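Long-range contact in HTH-type transcriptional regulator YgaV (Escherichia coli K12, PDB 3CUO), which regulates the transcription of many genes in response to sulfide, acting as both repressor and activator and repressing anaerobic respiratory genes when sulfide is absent: residues L33-T39 / I77-I81. Residues are numbered along the deposited sequence.
Sequences LSGSPGT and ILYSI
Helix 24-33 ends at L33, whose mt side chain points at strand 77-81: CD2 lies 3.6 Å from Y79 O, and CB packs 3.7 Å from I81 CD1. A water joins the backbones here, donating to L33 O (2.7 Å) and accepting from I81 N (2.7 Å). S34 leaves the helical conformation (-56/126) in a type II turn from L33 to S36, closed by S36 N to L33 O at 2.9 Å. S34 OG, hydrogen-bonded back to L30 O, lies 3.9 Å from I81 CD1. G35 takes the left-handed third position (78/-10), and S36 OG donates to S34 O (3.1 Å). P37, extended at -73/158, sets CB 3.6 Å from S80 CB; S80 OG is hydrogen-bonded to D69 on the neighbouring strand 68-72. G38 (71/51) and T39 then both face Y79 in a G1 beta bulge. Here the short strand 39-40, which leads into the predicted helix-turn-helix of this ArsR-type winged-helix domain, joins the antiparallel sheet beside 77-81; strands 68-72 and 77-81 form the wing hairpin. G38 N makes a weak hydrogen bond to Y79 O (3.0 Å, 120°), while G38 CA rests 3.6 Å from L78 CB. T39 and Y79 form an antiparallel hydrogen-bonded pair (CA to CA 5.1 Å), T39 N donating to Y79 O and Y79 N to T39 O, each 2.9 Å; L78 CA adds a CH...O contact to T39 O at 3.6 Å. Their side chains share one sheet face, T39 reaching L44 and Y79 reaching L59 and R63. T39 OG1 donates to S36 O at 2.6 Å.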
ATOM      1  N   LEU A  33       5.787   2.883  15.721  1.00 47.08           N
ATOM      2  CA  LEU A  33       6.060   1.568  16.269  1.00 48.01           C
ATOM      3  C   LEU A  33       7.357   0.971  15.754  1.00 49.13           C
ATOM      4  O   LEU A  33       7.892   0.096  16.398  1.00 49.71           O
ATOM      5  CB  LEU A  33       4.895   0.616  16.016  1.00 46.88           C
ATOM      6  CG  LEU A  33       3.532   0.893  16.669  1.00 43.85           C
ATOM      7  CD1 LEU A  33       2.598  -0.281  16.243  1.00 39.63           C
ATOM      8  CD2 LEU A  33       3.685   1.046  18.166  1.00 42.86           C
ATOM      9  N   SER A  34       7.851   1.385  14.582  1.00 52.12           N
ATOM     10  CA  SER A  34       9.101   0.802  14.057  1.00 54.21           C
ATOM     11  C   SER A  34      10.227   0.940  15.062  1.00 54.90           C
ATOM     12  O   SER A  34      10.532   2.043  15.557  1.00 55.78           O
ATOM     13  CB  SER A  34       9.543   1.461  12.746  1.00 54.66           C
ATOM     14  OG  SER A  34       8.539   1.396  11.741  1.00 59.72           O
ATOM     15  N   GLY A  35      10.846  -0.180  15.379  1.00 56.49           N
ATOM     16  CA  GLY A  35      11.954  -0.203  16.315  1.00 57.52           C
ATOM     17  C   GLY A  35      11.552  -0.123  17.765  1.00 59.26           C
ATOM     18  O   GLY A  35      12.394  -0.356  18.668  1.00 60.58           O
ATOM     19  N   SER A  36      10.276   0.165  18.025  1.00 59.60           N
ATOM     20  CA  SER A  36       9.870   0.639  19.353  1.00 59.16           C
ATOM     21  C   SER A  36       8.714  -0.148  19.847  1.00 58.26           C
ATOM     22  O   SER A  36       7.630   0.390  20.062  1.00 57.87           O
ATOM     23  CB  SER A  36       9.508   2.106  19.295  1.00 59.33           C
ATOM     24  OG  SER A  36      10.482   2.793  18.534  1.00 62.83           O
ATOM     25  N   PRO A  37       8.962  -1.428  20.104  1.00 57.87           N
ATOM     26  CA  PRO A  37       7.911  -2.335  20.424  1.00 56.55           C
ATOM     27  C   PRO A  37       7.451  -2.015  21.830  1.00 54.67           C
ATOM     28  O   PRO A  37       8.187  -1.404  22.595  1.00 56.81           O
ATOM     29  CB  PRO A  37       8.617  -3.685  20.396  1.00 57.51           C
ATOM     30  CG  PRO A  37      10.005  -3.346  20.859  1.00 58.14           C
ATOM     31  CD  PRO A  37      10.291  -2.057  20.247  1.00 58.27           C
ATOM     32  N   GLY A  38       6.234  -2.406  22.150  1.00 51.33           N
ATOM     33  CA  GLY A  38       5.683  -2.171  23.416  1.00 48.58           C
ATOM     34  C   GLY A  38       5.383  -0.701  23.571  1.00 46.46           C
ATOM     35  O   GLY A  38       5.713  -0.101  24.581  1.00 45.97           O
ATOM     36  N   THR A  39       4.687  -0.135  22.609  1.00 45.20           N
ATOM     37  CA  THR A  39       4.241   1.250  22.766  1.00 45.05           C
ATOM     38  C   THR A  39       2.753   1.279  23.093  1.00 44.31           C
ATOM     39  O   THR A  39       1.940   0.627  22.442  1.00 44.07           O
ATOM     40  CB  THR A  39       4.519   2.088  21.483  1.00 44.77           C
ATOM     41  OG1 THR A  39       5.919   2.085  21.167  1.00 40.84           O
ATOM     42  CG2 THR A  39       4.036   3.492  21.653  1.00 42.44           C
ATOM     43  N   ILE A  77      -2.091  -2.114  27.709  1.00 38.92           N
ATOM     44  CA  ILE A  77      -1.833  -2.844  26.479  1.00 40.23           C
ATOM     45  C   ILE A  77      -0.799  -2.062  25.724  1.00 37.83           C
ATOM     46  O   ILE A  77      -0.931  -0.823  25.537  1.00 37.94           O
ATOM     47  CB  ILE A  77      -3.085  -3.003  25.579  1.00 39.78           C
ATOM     48  CG1 ILE A  77      -4.256  -3.600  26.335  1.00 43.15           C
ATOM     49  CG2 ILE A  77      -2.791  -3.799  24.287  1.00 39.44           C
ATOM     50  CD1 ILE A  77      -5.497  -2.769  26.190  1.00 49.74           C
ATOM     51  N   LEU A  78       0.181  -2.791  25.227  1.00 36.32           N
ATOM     52  CA  LEU A  78       1.260  -2.257  24.431  1.00 37.43           C
ATOM     53  C   LEU A  78       1.272  -2.965  23.074  1.00 38.02           C
ATOM     54  O   LEU A  78       1.007  -4.148  23.001  1.00 36.38           O
ATOM     55  CB  LEU A  78       2.589  -2.540  25.147  1.00 39.80           C
ATOM     56  CG  LEU A  78       2.719  -2.077  26.615  1.00 41.50           C
ATOM     57  CD1 LEU A  78       4.078  -2.490  27.214  1.00 43.58           C
ATOM     58  CD2 LEU A  78       2.490  -0.537  26.764  1.00 41.39           C
ATOM     59  N   TYR A  79       1.675  -2.234  22.029  1.00 37.50           N
ATOM     60  CA  TYR A  79       1.614  -2.652  20.701  1.00 38.40           C
ATOM     61  C   TYR A  79       3.012  -2.636  20.063  1.00 39.32           C
ATOM     62  O   TYR A  79       3.862  -1.795  20.407  1.00 39.82           O
ATOM     63  CB  TYR A  79       0.656  -1.723  19.902  1.00 39.19           C
ATOM     64  CG  TYR A  79      -0.755  -1.672  20.467  1.00 39.02           C
ATOM     65  CD1 TYR A  79      -1.737  -2.500  19.974  1.00 41.31           C
ATOM     66  CD2 TYR A  79      -1.085  -0.811  21.488  1.00 40.84           C
ATOM     67  CE1 TYR A  79      -3.008  -2.472  20.493  1.00 41.42           C
ATOM     68  CE2 TYR A  79      -2.373  -0.793  22.022  1.00 41.45           C
ATOM     69  CZ  TYR A  79      -3.323  -1.635  21.485  1.00 40.77           C
ATOM     70  OH  TYR A  79      -4.644  -1.634  21.931  1.00 41.74           O
ATOM     71  N   SER A  80       3.210  -3.561  19.134  1.00 38.71           N
ATOM     72  CA  SER A  80       4.448  -3.710  18.378  1.00 39.76           C
ATOM     73  C   SER A  80       4.143  -4.179  16.931  1.00 39.65           C
ATOM     74  O   SER A  80       3.098  -4.799  16.640  1.00 37.14           O
ATOM     75  CB  SER A  80       5.405  -4.647  19.175  1.00 40.09           C
ATOM     76  OG  SER A  80       5.312  -5.959  18.663  1.00 48.66           O
ATOM     77  N   ILE A  81       5.064  -3.903  16.006  1.00 40.38           N
ATOM     78  CA  ILE A  81       4.928  -4.424  14.651  1.00 41.46           C
ATOM     79  C   ILE A  81       5.143  -5.897  14.683  1.00 43.48           C
ATOM     80  O   ILE A  81       6.072  -6.326  15.287  1.00 46.35           O
ATOM     81  CB  ILE A  81       5.787  -3.692  13.593  1.00 41.59           C
ATOM     82  CG1 ILE A  81       5.084  -2.355  13.286  1.00 39.74           C
ATOM     83  CG2 ILE A  81       5.865  -4.569  12.251  1.00 41.61           C
ATOM     84  CD1 ILE A  81       5.904  -1.268  12.939  1.00 44.53           C
TER
HETATM   85  O   HOH W   1       7.314  -2.527  16.783  1.00 41.18           O